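Alpha-L-rhamnosidase (Klebsiella oxytoca, PDB 4XHC) hydrolyses terminal alpha-L-rhamnose residues from alpha-L-rhamnosides, as a glycoside hydrolase of family 78, and binds the product sugar L-rhamnose. Local coordinates at residues Asn221-Thr226 with Thr533-Ile538; Asn257-Ala262 with Ile538-Leu543; Asn314-Ala319 with Ile383-Arg388. All blocks are in the same frame, centred on the assembly; numbering follows the deposited sequence.

Interaction 1: Asn221-Thr226 with Thr533-Ile538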
ATOM      1  N   ASN A 221      16.172 -31.245  12.126  1.00 58.38           N
ATOM      2  CA  ASN A 221      16.464 -29.805  12.150  1.00 57.28           C
ATOM      3  C   ASN A 221      15.425 -28.997  11.396  1.00 53.88           C
ATOM      4  O   ASN A 221      14.957 -27.970  11.880  1.00 52.85           O
ATOM      5  CB  ASN A 221      17.852 -29.500  11.596  1.00 58.98           C
ATOM      6  CG  ASN A 221      18.954 -29.904  12.547  1.00 62.22           C
ATOM      7  OD1 ASN A 221      18.805 -29.829  13.768  1.00 65.32           O
ATOM      8  ND2 ASN A 221      20.075 -30.335  11.995  1.00 64.19           N
ATOM      9  N   VAL A 222      15.050 -29.466  10.217  1.00 51.98           N
ATOM     10  CA  VAL A 222      14.025 -28.785   9.436  1.00 50.04           C
ATOM     11  C   VAL A 222      12.662 -28.835  10.132  1.00 48.91           C
ATOM     12  O   VAL A 222      11.919 -27.853  10.127  1.00 47.41           O
ATOM     13  CB  VAL A 222      13.944 -29.381   8.027  1.00 50.25           C
ATOM     14  CG1 VAL A 222      12.716 -28.874   7.283  1.00 49.60           C
ATOM     15  CG2 VAL A 222      15.218 -29.046   7.261  1.00 51.17           C
ATOM     16  N   ALA A 223      12.346 -29.973  10.743  1.00 50.06           N
ATOM     17  CA  ALA A 223      11.096 -30.142  11.486  1.00 49.38           C
ATOM     18  C   ALA A 223      10.973 -29.161  12.642  1.00 50.36           C
ATOM     19  O   ALA A 223       9.957 -28.504  12.800  1.00 49.86           O
ATOM     20  CB  ALA A 223      10.991 -31.563  12.009  1.00 49.76           C
ATOM     21  N   VAL A 224      12.021 -29.068  13.446  1.00 53.60           N
ATOM     22  CA  VAL A 224      12.014 -28.193  14.613  1.00 55.36           C
ATOM     23  C   VAL A 224      11.805 -26.734  14.215  1.00 55.00           C
ATOM     24  O   VAL A 224      11.038 -26.030  14.870  1.00 56.94           O
ATOM     25  CB  VAL A 224      13.308 -28.352  15.451  1.00 57.79           C
ATOM     26  CG1 VAL A 224      13.408 -27.277  16.529  1.00 58.25           C
ATOM     27  CG2 VAL A 224      13.357 -29.734  16.092  1.00 59.10           C
ATOM     28  N   LEU A 225      12.477 -26.278  13.155  1.00 54.70           N
ATOM     29  CA  LEU A 225      12.309 -24.893  12.678  1.00 54.57           C
ATOM     30  C   LEU A 225      10.877 -24.657  12.222  1.00 54.02           C
ATOM     31  O   LEU A 225      10.320 -23.581  12.453  1.00 53.94           O
ATOM     32  CB  LEU A 225      13.273 -24.565  11.535  1.00 55.04           C
ATOM     33  CG  LEU A 225      13.159 -23.161  10.911  1.00 55.57           C
ATOM     34  CD1 LEU A 225      13.290 -22.064  11.966  1.00 55.67           C
ATOM     35  CD2 LEU A 225      14.186 -22.971   9.792  1.00 55.62           C
ATOM     36  N   THR A 226      10.294 -25.672  11.582  1.00 52.85           N
ATOM     37  CA  THR A 226       8.908 -25.625  11.140  1.00 51.47           C
ATOM     38  C   THR A 226       7.977 -25.368  12.310  1.00 52.58           C
ATOM     39  O   THR A 226       7.105 -24.503  12.240  1.00 53.92           O
ATOM     40  CB  THR A 226       8.478 -26.940  10.453  1.00 50.25           C
ATOM     41  OG1 THR A 226       9.431 -27.294   9.443  1.00 49.90           O
ATOM     42  CG2 THR A 226       7.114 -26.781   9.820  1.00 49.13           C
ATOM     43  N   THR A 533       6.230 -33.870  12.227  1.00 51.54           N
ATOM     44  CA  THR A 533       6.190 -34.966  13.189  1.00 52.70           C
ATOM     45  C   THR A 533       7.413 -35.880  13.186  1.00 53.45           C
ATOM     46  O   THR A 533       7.660 -36.558  14.183  1.00 56.15           O
ATOM     47  CB  THR A 533       4.937 -35.830  13.011  1.00 52.29           C
ATOM     48  OG1 THR A 533       4.720 -36.082  11.621  1.00 52.97           O
ATOM     49  CG2 THR A 533       3.734 -35.124  13.589  1.00 52.32           C
ATOM     50  N   PRO A 534       8.185 -35.917  12.089  1.00 52.61           N
ATOM     51  CA  PRO A 534       9.415 -36.703  12.172  1.00 53.49           C
ATOM     52  C   PRO A 534      10.281 -36.401  13.401  1.00 55.59           C
ATOM     53  O   PRO A 534      10.937 -37.302  13.931  1.00 55.38           O
ATOM     54  CB  PRO A 534      10.139 -36.325  10.893  1.00 53.62           C
ATOM     55  CG  PRO A 534       9.027 -36.140   9.918  1.00 53.51           C
ATOM     56  CD  PRO A 534       7.892 -35.529  10.698  1.00 52.59           C
ATOM     57  N   ALA A 535      10.282 -35.153  13.854  1.00 56.09           N
ATOM     58  CA  ALA A 535      10.955 -34.813  15.100  1.00 58.51           C
ATOM     59  C   ALA A 535      10.440 -35.665  16.274  1.00 58.61           C
ATOM     60  O   ALA A 535      11.229 -36.153  17.086  1.00 59.12           O
ATOM     61  CB  ALA A 535      10.793 -33.330  15.399  1.00 59.43           C
ATOM     62  N   TRP A 536       9.121 -35.857  16.343  1.00 56.71           N
ATOM     63  CA  TRP A 536       8.516 -36.689  17.389  1.00 57.06           C
ATOM     64  C   TRP A 536       8.904 -38.158  17.226  1.00 56.53           C
ATOM     65  O   TRP A 536       9.382 -38.778  18.169  1.00 56.33           O
ATOM     66  CB  TRP A 536       6.988 -36.543  17.401  1.00 56.35           C
ATOM     67  CG  TRP A 536       6.308 -37.317  18.503  1.00 57.59           C
ATOM     68  CD1 TRP A 536       6.334 -37.040  19.840  1.00 60.87           C
ATOM     69  CD2 TRP A 536       5.500 -38.484  18.357  1.00 57.12           C
ATOM     70  NE1 TRP A 536       5.600 -37.968  20.538  1.00 61.20           N
ATOM     71  CE2 TRP A 536       5.073 -38.863  19.646  1.00 59.16           C
ATOM     72  CE3 TRP A 536       5.092 -39.245  17.261  1.00 56.66           C
ATOM     73  CZ2 TRP A 536       4.261 -39.973  19.868  1.00 59.37           C
ATOM     74  CZ3 TRP A 536       4.277 -40.350  17.485  1.00 57.59           C
ATOM     75  CH2 TRP A 536       3.875 -40.701  18.780  1.00 58.06           C
ATOM     76  N   PHE A 537       8.708 -38.704  16.029  1.00 54.88           N
ATOM     77  CA  PHE A 537       9.083 -40.093  15.754  1.00 54.91           C
ATOM     78  C   PHE A 537      10.554 -40.349  16.085  1.00 56.74           C
ATOM     79  O   PHE A 537      10.898 -41.348  16.725  1.00 59.31           O
ATOM     80  CB  PHE A 537       8.833 -40.456  14.285  1.00 53.04           C
ATOM     81  CG  PHE A 537       7.380 -40.535  13.913  1.00 51.92           C
ATOM     82  CD1 PHE A 537       6.525 -41.411  14.571  1.00 52.67           C
ATOM     83  CD2 PHE A 537       6.870 -39.756  12.881  1.00 50.74           C
ATOM     84  CE1 PHE A 537       5.187 -41.491  14.222  1.00 52.08           C
ATOM     85  CE2 PHE A 537       5.534 -39.830  12.526  1.00 49.89           C
ATOM     86  CZ  PHE A 537       4.692 -40.699  13.195  1.00 50.55           C
ATOM     87  N   ILE A 538      11.419 -39.443  15.645  1.00 56.48           N
ATOM     88  CA  ILE A 538      12.849 -39.629  15.806  1.00 58.58           C
ATOM     89  C   ILE A 538      13.217 -39.596  17.287  1.00 61.49           C
ATOM     90  O   ILE A 538      13.953 -40.461  17.761  1.00 63.94           O
ATOM     91  CB  ILE A 538      13.644 -38.596  14.977  1.00 57.92           C
ATOM     92  CG1 ILE A 538      13.509 -38.935  13.488  1.00 56.63           C
ATOM     93  CG2 ILE A 538      15.119 -38.588  15.360  1.00 59.89           C
ATOM     94  CD1 ILE A 538      13.815 -37.780  12.567  1.00 56.55           C
TER

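Interaction 2: Asn257-Ala262 with Ile538-Leu543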
ATOM      1  N   ASN A 257       5.757 -30.685  20.176  1.00 56.56           N
ATOM      2  CA  ASN A 257       6.021 -29.789  21.288  1.00 59.37           C
ATOM      3  C   ASN A 257       6.487 -30.555  22.526  1.00 62.26           C
ATOM      4  O   ASN A 257       7.414 -30.140  23.218  1.00 66.62           O
ATOM      5  CB  ASN A 257       4.754 -28.996  21.608  1.00 59.34           C
ATOM      6  CG  ASN A 257       4.912 -28.105  22.821  1.00 60.95           C
ATOM      7  OD1 ASN A 257       5.687 -27.157  22.810  1.00 60.48           O
ATOM      8  ND2 ASN A 257       4.181 -28.419  23.881  1.00 62.77           N
ATOM      9  N   ASP A 258       5.836 -31.675  22.782  1.00 63.13           N
ATOM     10  CA  ASP A 258       6.139 -32.532  23.914  1.00 67.31           C
ATOM     11  C   ASP A 258       7.616 -32.885  24.101  1.00 66.67           C
ATOM     12  O   ASP A 258       8.101 -32.945  25.218  1.00 66.36           O
ATOM     13  CB  ASP A 258       5.359 -33.835  23.758  1.00 71.95           C
ATOM     14  CG  ASP A 258       4.638 -34.220  25.003  1.00 77.56           C
ATOM     15  OD1 ASP A 258       3.953 -33.329  25.560  1.00 83.18           O
ATOM     16  OD2 ASP A 258       4.749 -35.400  25.407  1.00 82.12           O
ATOM     17  N   VAL A 259       8.310 -33.129  22.998  1.00 66.76           N
ATOM     18  CA  VAL A 259       9.707 -33.578  23.015  1.00 67.26           C
ATOM     19  C   VAL A 259      10.692 -32.517  22.510  1.00 65.80           C
ATOM     20  O   VAL A 259      11.879 -32.792  22.381  1.00 68.13           O
ATOM     21  CB  VAL A 259       9.896 -34.862  22.164  1.00 67.04           C
ATOM     22  CG1 VAL A 259       9.083 -36.007  22.743  1.00 66.77           C
ATOM     23  CG2 VAL A 259       9.524 -34.623  20.700  1.00 64.63           C
ATOM     24  N   THR A 260      10.202 -31.319  22.214  1.00 63.76           N
ATOM     25  CA  THR A 260      11.062 -30.206  21.823  1.00 63.31           C
ATOM     26  C   THR A 260      10.955 -29.095  22.869  1.00 63.61           C
ATOM     27  O   THR A 260      11.712 -29.103  23.840  1.00 65.22           O
ATOM     28  CB  THR A 260      10.727 -29.676  20.408  1.00 61.18           C
ATOM     29  OG1 THR A 260       9.345 -29.298  20.339  1.00 60.60           O
ATOM     30  CG2 THR A 260      11.016 -30.735  19.355  1.00 60.03           C
ATOM     31  N   PHE A 261      10.007 -28.173  22.698  1.00 61.65           N
ATOM     32  CA  PHE A 261       9.954 -26.960  23.516  1.00 63.45           C
ATOM     33  C   PHE A 261       9.159 -27.102  24.805  1.00 64.61           C
ATOM     34  O   PHE A 261       9.253 -26.247  25.679  1.00 67.01           O
ATOM     35  CB  PHE A 261       9.398 -25.796  22.707  1.00 62.57           C
ATOM     36  CG  PHE A 261      10.202 -25.470  21.487  1.00 62.11           C
ATOM     37  CD1 PHE A 261      11.355 -24.710  21.583  1.00 63.54           C
ATOM     38  CD2 PHE A 261       9.805 -25.927  20.241  1.00 60.09           C
ATOM     39  CE1 PHE A 261      12.101 -24.413  20.457  1.00 62.68           C
ATOM     40  CE2 PHE A 261      10.545 -25.635  19.114  1.00 59.65           C
ATOM     41  CZ  PHE A 261      11.693 -24.874  19.221  1.00 61.18           C
ATOM     42  N   ALA A 262       8.387 -28.176  24.924  1.00 65.37           N
ATOM     43  CA  ALA A 262       7.648 -28.499  26.159  1.00 68.57           C
ATOM     44  C   ALA A 262       6.821 -27.329  26.719  1.00 69.35           C
ATOM     45  O   ALA A 262       6.794 -27.105  27.923  1.00 71.34           O
ATOM     46  CB  ALA A 262       8.594 -29.049  27.228  1.00 70.41           C
ATOM     47  N   ILE A 538      11.419 -39.443  15.645  1.00 56.48           N
ATOM     48  CA  ILE A 538      12.849 -39.629  15.806  1.00 58.58           C
ATOM     49  C   ILE A 538      13.217 -39.596  17.287  1.00 61.49           C
ATOM     50  O   ILE A 538      13.953 -40.461  17.761  1.00 63.94           O
ATOM     51  CB  ILE A 538      13.644 -38.596  14.977  1.00 57.92           C
ATOM     52  CG1 ILE A 538      13.509 -38.935  13.488  1.00 56.63           C
ATOM     53  CG2 ILE A 538      15.119 -38.588  15.360  1.00 59.89           C
ATOM     54  CD1 ILE A 538      13.815 -37.780  12.567  1.00 56.55           C
ATOM     55  N   ARG A 539      12.671 -38.627  18.016  1.00 62.72           N
ATOM     56  CA  ARG A 539      12.993 -38.454  19.435  1.00 65.38           C
ATOM     57  C   ARG A 539      12.294 -39.462  20.346  1.00 66.04           C
ATOM     58  O   ARG A 539      12.926 -40.051  21.209  1.00 68.98           O
ATOM     59  CB  ARG A 539      12.669 -37.028  19.887  1.00 66.49           C
ATOM     60  CG  ARG A 539      13.607 -35.984  19.306  1.00 67.58           C
ATOM     61  CD  ARG A 539      12.982 -34.602  19.297  1.00 67.76           C
ATOM     62  NE  ARG A 539      13.814 -33.647  18.569  1.00 67.91           N
ATOM     63  CZ  ARG A 539      14.585 -32.719  19.127  1.00 70.47           C
ATOM     64  NH1 ARG A 539      14.653 -32.575  20.445  1.00 73.28           N
ATOM     65  NH2 ARG A 539      15.290 -31.910  18.353  1.00 71.18           N
ATOM     66  N   GLN A 540      10.998 -39.662  20.145  1.00 65.25           N
ATOM     67  CA  GLN A 540      10.202 -40.552  20.993  1.00 65.84           C
ATOM     68  C   GLN A 540      10.564 -42.024  20.818  1.00 65.77           C
ATOM     69  O   GLN A 540      10.557 -42.765  21.789  1.00 67.49           O
ATOM     70  CB  GLN A 540       8.705 -40.358  20.706  1.00 64.87           C
ATOM     71  CG  GLN A 540       7.760 -41.056  21.676  1.00 65.25           C
ATOM     72  CD  GLN A 540       7.844 -40.509  23.077  1.00 67.41           C
ATOM     73  OE1 GLN A 540       8.169 -39.345  23.292  1.00 69.26           O
ATOM     74  NE2 GLN A 540       7.541 -41.346  24.041  1.00 69.49           N
ATOM     75  N   TYR A 541      10.861 -42.452  19.589  1.00 65.28           N
ATOM     76  CA  TYR A 541      11.194 -43.860  19.317  1.00 66.45           C
ATOM     77  C   TYR A 541      12.692 -44.120  19.189  1.00 68.62           C
ATOM     78  O   TYR A 541      13.113 -45.251  18.930  1.00 67.61           O
ATOM     79  CB  TYR A 541      10.464 -44.350  18.069  1.00 64.04           C
ATOM     80  CG  TYR A 541       8.968 -44.388  18.253  1.00 64.33           C
ATOM     81  CD1 TYR A 541       8.205 -43.240  18.089  1.00 64.21           C
ATOM     82  CD2 TYR A 541       8.310 -45.569  18.606  1.00 65.38           C
ATOM     83  CE1 TYR A 541       6.831 -43.261  18.256  1.00 63.79           C
ATOM     84  CE2 TYR A 541       6.938 -45.598  18.775  1.00 65.08           C
ATOM     85  CZ  TYR A 541       6.209 -44.437  18.596  1.00 64.58           C
ATOM     86  OH  TYR A 541       4.854 -44.431  18.756  1.00 64.62           O
ATOM     87  N   GLY A 542      13.491 -43.074  19.375  1.00 71.24           N
ATOM     88  CA  GLY A 542      14.944 -43.200  19.351  1.00 74.46           C
ATOM     89  C   GLY A 542      15.449 -43.787  18.048  1.00 73.98           C
ATOM     90  O   GLY A 542      16.275 -44.693  18.052  1.00 76.61           O
ATOM     91  N   LEU A 543      14.957 -43.262  16.934  1.00 72.78           N
ATOM     92  CA  LEU A 543      15.363 -43.749  15.621  1.00 72.77           C
ATOM     93  C   LEU A 543      16.795 -43.295  15.277  1.00 75.07           C
ATOM     94  O   LEU A 543      17.322 -42.302  15.810  1.00 75.30           O
ATOM     95  CB  LEU A 543      14.373 -43.274  14.548  1.00 70.44           C
ATOM     96  CG  LEU A 543      12.887 -43.580  14.774  1.00 69.16           C
ATOM     97  CD1 LEU A 543      12.058 -43.149  13.576  1.00 67.01           C
ATOM     98  CD2 LEU A 543      12.672 -45.057  15.052  1.00 70.55           C
ATOM     99  OXT LEU A 543      17.466 -43.924  14.451  1.00 74.86           O
TER

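Interaction 3: Asn314-Ala319 with Ile383-Arg388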
ATOM      1  N   ASN A 314      -3.659 -37.041  25.195  1.00 57.44           N
ATOM      2  CA  ASN A 314      -2.190 -36.854  25.064  1.00 58.12           C
ATOM      3  C   ASN A 314      -1.637 -35.771  26.005  1.00 58.40           C
ATOM      4  O   ASN A 314      -0.501 -35.879  26.487  1.00 57.42           O
ATOM      5  CB  ASN A 314      -1.777 -36.508  23.621  1.00 57.17           C
ATOM      6  CG  ASN A 314      -2.074 -37.623  22.617  1.00 56.98           C
ATOM      7  OD1 ASN A 314      -2.000 -38.808  22.927  1.00 58.91           O
ATOM      8  ND2 ASN A 314      -2.408 -37.230  21.396  1.00 56.27           N
ATOM      9  N   TYR A 315      -2.452 -34.736  26.250  1.00 57.56           N
ATOM     10  CA  TYR A 315      -2.099 -33.632  27.155  1.00 58.69           C
ATOM     11  C   TYR A 315      -2.031 -34.098  28.606  1.00 60.74           C
ATOM     12  O   TYR A 315      -1.140 -33.682  29.355  1.00 61.89           O
ATOM     13  CB  TYR A 315      -3.089 -32.458  27.036  1.00 58.54           C
ATOM     14  CG  TYR A 315      -2.870 -31.395  28.096  1.00 60.88           C
ATOM     15  CD1 TYR A 315      -1.814 -30.485  27.994  1.00 61.84           C
ATOM     16  CD2 TYR A 315      -3.695 -31.318  29.218  1.00 62.64           C
ATOM     17  CE1 TYR A 315      -1.591 -29.522  28.975  1.00 63.86           C
ATOM     18  CE2 TYR A 315      -3.480 -30.356  30.202  1.00 65.24           C
ATOM     19  CZ  TYR A 315      -2.426 -29.460  30.080  1.00 65.12           C
ATOM     20  OH  TYR A 315      -2.210 -28.508  31.054  1.00 65.73           O
ATOM     21  N   LEU A 316      -2.972 -34.955  28.999  1.00 60.50           N
ATOM     22  CA  LEU A 316      -2.938 -35.555  30.321  1.00 63.34           C
ATOM     23  C   LEU A 316      -1.685 -36.422  30.511  1.00 64.82           C
ATOM     24  O   LEU A 316      -1.011 -36.299  31.532  1.00 64.98           O
ATOM     25  CB  LEU A 316      -4.202 -36.381  30.563  1.00 64.64           C
ATOM     26  CG  LEU A 316      -4.324 -37.067  31.932  1.00 67.58           C
ATOM     27  CD1 LEU A 316      -4.272 -36.041  33.057  1.00 70.14           C
ATOM     28  CD2 LEU A 316      -5.596 -37.902  32.005  1.00 67.35           C
ATOM     29  N   GLN A 317      -1.375 -37.275  29.530  1.00 65.53           N
ATOM     30  CA  GLN A 317      -0.202 -38.169  29.599  1.00 69.16           C
ATOM     31  C   GLN A 317       1.104 -37.407  29.779  1.00 70.71           C
ATOM     32  O   GLN A 317       1.955 -37.797  30.573  1.00 72.56           O
ATOM     33  CB  GLN A 317      -0.076 -39.028  28.327  1.00 69.77           C
ATOM     34  CG  GLN A 317      -1.167 -40.079  28.099  1.00 71.63           C
ATOM     35  CD  GLN A 317      -1.554 -40.850  29.349  1.00 74.85           C
ATOM     36  OE1 GLN A 317      -0.778 -41.660  29.866  1.00 76.67           O
ATOM     37  NE2 GLN A 317      -2.764 -40.600  29.838  1.00 74.97           N
ATOM     38  N   SER A 318       1.249 -36.319  29.027  1.00 70.45           N
ATOM     39  CA  SER A 318       2.495 -35.559  28.962  1.00 70.84           C
ATOM     40  C   SER A 318       2.655 -34.491  30.038  1.00 71.33           C
ATOM     41  O   SER A 318       3.742 -34.321  30.573  1.00 73.09           O
ATOM     42  CB  SER A 318       2.588 -34.887  27.609  1.00 69.52           C
ATOM     43  OG  SER A 318       1.484 -34.025  27.412  1.00 71.04           O
ATOM     44  N   ALA A 319       1.585 -33.754  30.323  1.00 70.68           N
ATOM     45  CA  ALA A 319       1.615 -32.666  31.313  1.00 72.82           C
ATOM     46  C   ALA A 319       1.193 -33.097  32.725  1.00 76.08           C
ATOM     47  O   ALA A 319       1.560 -32.439  33.692  1.00 77.96           O
ATOM     48  CB  ALA A 319       0.734 -31.518  30.847  1.00 71.22           C
ATOM     49  N   ILE A 383     -12.592 -43.970  26.302  1.00 58.03           N
ATOM     50  CA  ILE A 383     -12.700 -45.005  27.325  1.00 61.23           C
ATOM     51  C   ILE A 383     -11.617 -44.809  28.374  1.00 62.93           C
ATOM     52  O   ILE A 383     -11.887 -44.883  29.575  1.00 65.08           O
ATOM     53  CB  ILE A 383     -12.588 -46.417  26.723  1.00 62.24           C
ATOM     54  CG1 ILE A 383     -13.825 -46.721  25.889  1.00 63.06           C
ATOM     55  CG2 ILE A 383     -12.445 -47.477  27.808  1.00 65.13           C
ATOM     56  CD1 ILE A 383     -13.638 -47.882  24.935  1.00 63.50           C
ATOM     57  N   TRP A 384     -10.390 -44.560  27.929  1.00 61.51           N
ATOM     58  CA  TRP A 384      -9.293 -44.391  28.869  1.00 62.79           C
ATOM     59  C   TRP A 384      -9.537 -43.182  29.781  1.00 64.50           C
ATOM     60  O   TRP A 384      -9.247 -43.234  30.990  1.00 65.66           O
ATOM     61  CB  TRP A 384      -7.951 -44.297  28.132  1.00 60.96           C
ATOM     62  CG  TRP A 384      -7.531 -45.602  27.489  1.00 59.90           C
ATOM     63  CD1 TRP A 384      -7.829 -46.866  27.924  1.00 61.50           C
ATOM     64  CD2 TRP A 384      -6.715 -45.766  26.322  1.00 57.87           C
ATOM     65  NE1 TRP A 384      -7.258 -47.802  27.098  1.00 60.82           N
ATOM     66  CE2 TRP A 384      -6.569 -47.155  26.105  1.00 59.12           C
ATOM     67  CE3 TRP A 384      -6.089 -44.874  25.440  1.00 56.17           C
ATOM     68  CZ2 TRP A 384      -5.826 -47.676  25.035  1.00 57.96           C
ATOM     69  CZ3 TRP A 384      -5.352 -45.395  24.374  1.00 55.62           C
ATOM     70  CH2 TRP A 384      -5.226 -46.785  24.186  1.00 55.93           C
ATOM     71  N   LEU A 385     -10.096 -42.117  29.209  1.00 63.30           N
ATOM     72  CA  LEU A 385     -10.459 -40.936  29.990  1.00 65.49           C
ATOM     73  C   LEU A 385     -11.635 -41.236  30.916  1.00 67.56           C
ATOM     74  O   LEU A 385     -11.630 -40.847  32.087  1.00 68.66           O
ATOM     75  CB  LEU A 385     -10.804 -39.759  29.075  1.00 64.22           C
ATOM     76  CG  LEU A 385      -9.637 -39.090  28.342  1.00 63.75           C
ATOM     77  CD1 LEU A 385     -10.157 -38.130  27.284  1.00 61.97           C
ATOM     78  CD2 LEU A 385      -8.723 -38.356  29.311  1.00 65.67           C
ATOM     79  N   ALA A 386     -12.642 -41.928  30.389  1.00 67.80           N
ATOM     80  CA  ALA A 386     -13.819 -42.291  31.181  1.00 70.29           C
ATOM     81  C   ALA A 386     -13.458 -43.117  32.412  1.00 72.65           C
ATOM     82  O   ALA A 386     -14.024 -42.904  33.472  1.00 72.80           O
ATOM     83  CB  ALA A 386     -14.836 -43.036  30.327  1.00 69.65           C
ATOM     84  N   GLU A 387     -12.511 -44.044  32.269  1.00 74.55           N
ATOM     85  CA  GLU A 387     -12.047 -44.860  33.396  1.00 78.16           C
ATOM     86  C   GLU A 387     -11.655 -43.993  34.609  1.00 79.71           C
ATOM     87  O   GLU A 387     -11.896 -44.386  35.745  1.00 83.57           O
ATOM     88  CB  GLU A 387     -10.888 -45.795  32.974  1.00 79.96           C
ATOM     89  CG  GLU A 387     -11.315 -47.224  32.586  1.00 83.15           C
ATOM     90  CD  GLU A 387     -10.375 -47.930  31.591  1.00 84.03           C
ATOM     91  OE1 GLU A 387      -9.152 -47.675  31.613  1.00 84.60           O
ATOM     92  OE2 GLU A 387     -10.858 -48.757  30.774  1.00 83.38           O
ATOM     93  N   ARG A 388     -11.090 -42.808  34.367  1.00 78.26           N
ATOM     94  CA  ARG A 388     -10.704 -41.878  35.443  1.00 78.91           C
ATOM     95  C   ARG A 388     -11.831 -40.971  35.931  1.00 78.26           C
ATOM     96  O   ARG A 388     -11.975 -40.769  37.125  1.00 81.31           O
ATOM     97  CB  ARG A 388      -9.567 -40.967  34.989  1.00 79.51           C
ATOM     98  CG  ARG A 388      -8.311 -41.680  34.533  1.00 80.49           C
ATOM     99  CD  ARG A 388      -7.372 -40.681  33.866  1.00 80.54           C
ATOM    100  NE  ARG A 388      -6.079 -41.274  33.541  1.00 81.13           N
ATOM    101  CZ  ARG A 388      -5.130 -41.563  34.430  1.00 83.62           C
ATOM    102  NH1 ARG A 388      -5.309 -41.319  35.730  1.00 85.64           N
ATOM    103  NH2 ARG A 388      -3.992 -42.105  34.013  1.00 83.61           N
TER

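Interaction 1: Asn221-Thr226 with Thr533-Ile538
Ala223 and Ala535 meet methyl to methyl, each aiming its CB at the opposing helix. Their CB atoms are 3.8 Å apart, and with nothing larger between the two backbones the CA atom of Ala223 comes to 5.9 Å from the CA atom of Ala535. The methyl of Ala223 also approaches the partner backbone, 4.1 Å from the N atom of Ala535. This buried pair is the tight part of the contact. On the looser flank stands Val224, a partly exposed residue whose CG2 only grazes the same methyl, at 4.5 Å from Ala535 CB. The whole interface is small, with 108 Å² buried, and purely apolar across the two segments.

Nearby on the first helix, Thr226, its chi1 at -51°, turns its hydroxyl back along the helix and donates from OG1 to Val222 O at 2.6 Å. The backbone N of Thr226 bonds to that same oxygen from the other face of the carbonyl plane, so two donors grip it, and OG1 is further bonded to Phe504 N.

The contact belongs to the six-hairpin (alpha/alpha)6 catalytic barrel. Phe504 covers Val222 and Ala223 from a loop that also carries Glu506 of the rhamnose pocket. Around Ala535, Val256 of helix 247-259 closes one flank, while Pro534 packs on Ile219 of helix 214-230 and on Trp493 of helix 482-498.

Interaction 2: Asn257-Ala262 with Ile538-Leu543
In the (alpha/alpha)6 barrel of the catalytic domain, Val259 and Arg539 join the C-terminal part of helix 247-259 to the last helix of the chain, 534-540. Val259 CG2 lies against the aliphatic stem of the arginine, 3.7 Å from Arg539 CD, and the two side chains run at a slant to one another. From CG to NE the arginine is stretched out, which carries its head past the valine to the following residue. There Thr260 CG2 sits over the centre of one guanidinium face, 4.0 Å above the plane.

The polar link between the segments is slight: Arg539 NH1 makes a weak, bent bond to Val259 O at 3.4 Å, with an N-H...O angle of 132°. The guanidinium is held mainly from elsewhere, by a salt bridge from NH2 to Asp220 and a hydrogen bond from NH1 to Pro207 O. Thr260 OG1 is likewise engaged outside, with Val256 O.

Ala262 N reaches back to Asn257 O. In the other segment the chain departs from helical geometry at Gly542, whose phi is positive at 57°, and Leu543 N then bonds to Ile538 O at 3.1 Å. At the exposed margin Gln540 bends at chi2 and crosses Val259 at about a right angle, bringing Gln540 OE1 to 3.5 Å from Val259 CG1.

Interaction 3: Asn314-Ala319 with Ile383-Arg388
Leu316 sends CG directly away from its own backbone N (chi1 -179°), which extends the branch toward helix 368-389, where Leu385 and Arg388 receive it. In Arg388 the first torsion (chi1 -58°) sets CG beside the backbone N, and the chain then runs straight from CG to NE, so that CD and NE pass the end of the leucine. Leu316 CD2 does all the touching on its side. It is 3.7 Å from Arg388 NE and 3.8 Å from Arg388 CD, the two side chains meeting at a slant. The same methyl lies 4.2 Å from Leu385 CD2, a side chain that starts off to one side but whose end swings closer. Contact is thus made by side-chain ends, and the backbones stay well apart, with the CA atoms of Leu316 and Leu385 separated by 9.3 Å. Leu316 and Leu385 are buried, whereas Arg388 forms the exposed border.

Within the first helix, Asn314 O accepts from both Ser318 N and Ser318 OG, the hydroxyl bond being 2.9 Å long. The methyl Ala319 CB covers one face of the Tyr315 ring, offset toward its rim, while Tyr315 OH bonds to Asp321.

The contact is side-chain packing between two helices of the (alpha/alpha)6 barrel, and none of its touching residues lines the rhamnose pocket. Helix 322-340 fills in beside it, offering Met322 and Ala325 to Leu316 and Trp329 to Leu385. Helix 391-412 packs behind Ile383 and Ala386, and helix 264-276 lies against Tyr315.

In the fold
From the N terminus, the chain leaves the beta-rich part and enters the helical barrel, where 221-226 lies on one helix and 257-262 at the end of the next. Both wait for the very end of the chain: 533-538 closes interaction 1 across 306 residues, and 538-543 closes interaction 2 across 275. These two loops therefore cross, and they share Ile538 on helix 534-540. Interaction 3 closes a much shorter loop of 63 residues, which holds Trp355, Phe358 and Trp361 of the rhamnose pocket and falls wholly within both longer ones. Interactions 1 and 2, centres 8 Å apart, bind the barrel's first helices to its last; interaction 3 has its centre about 19 Å from that of interaction 2.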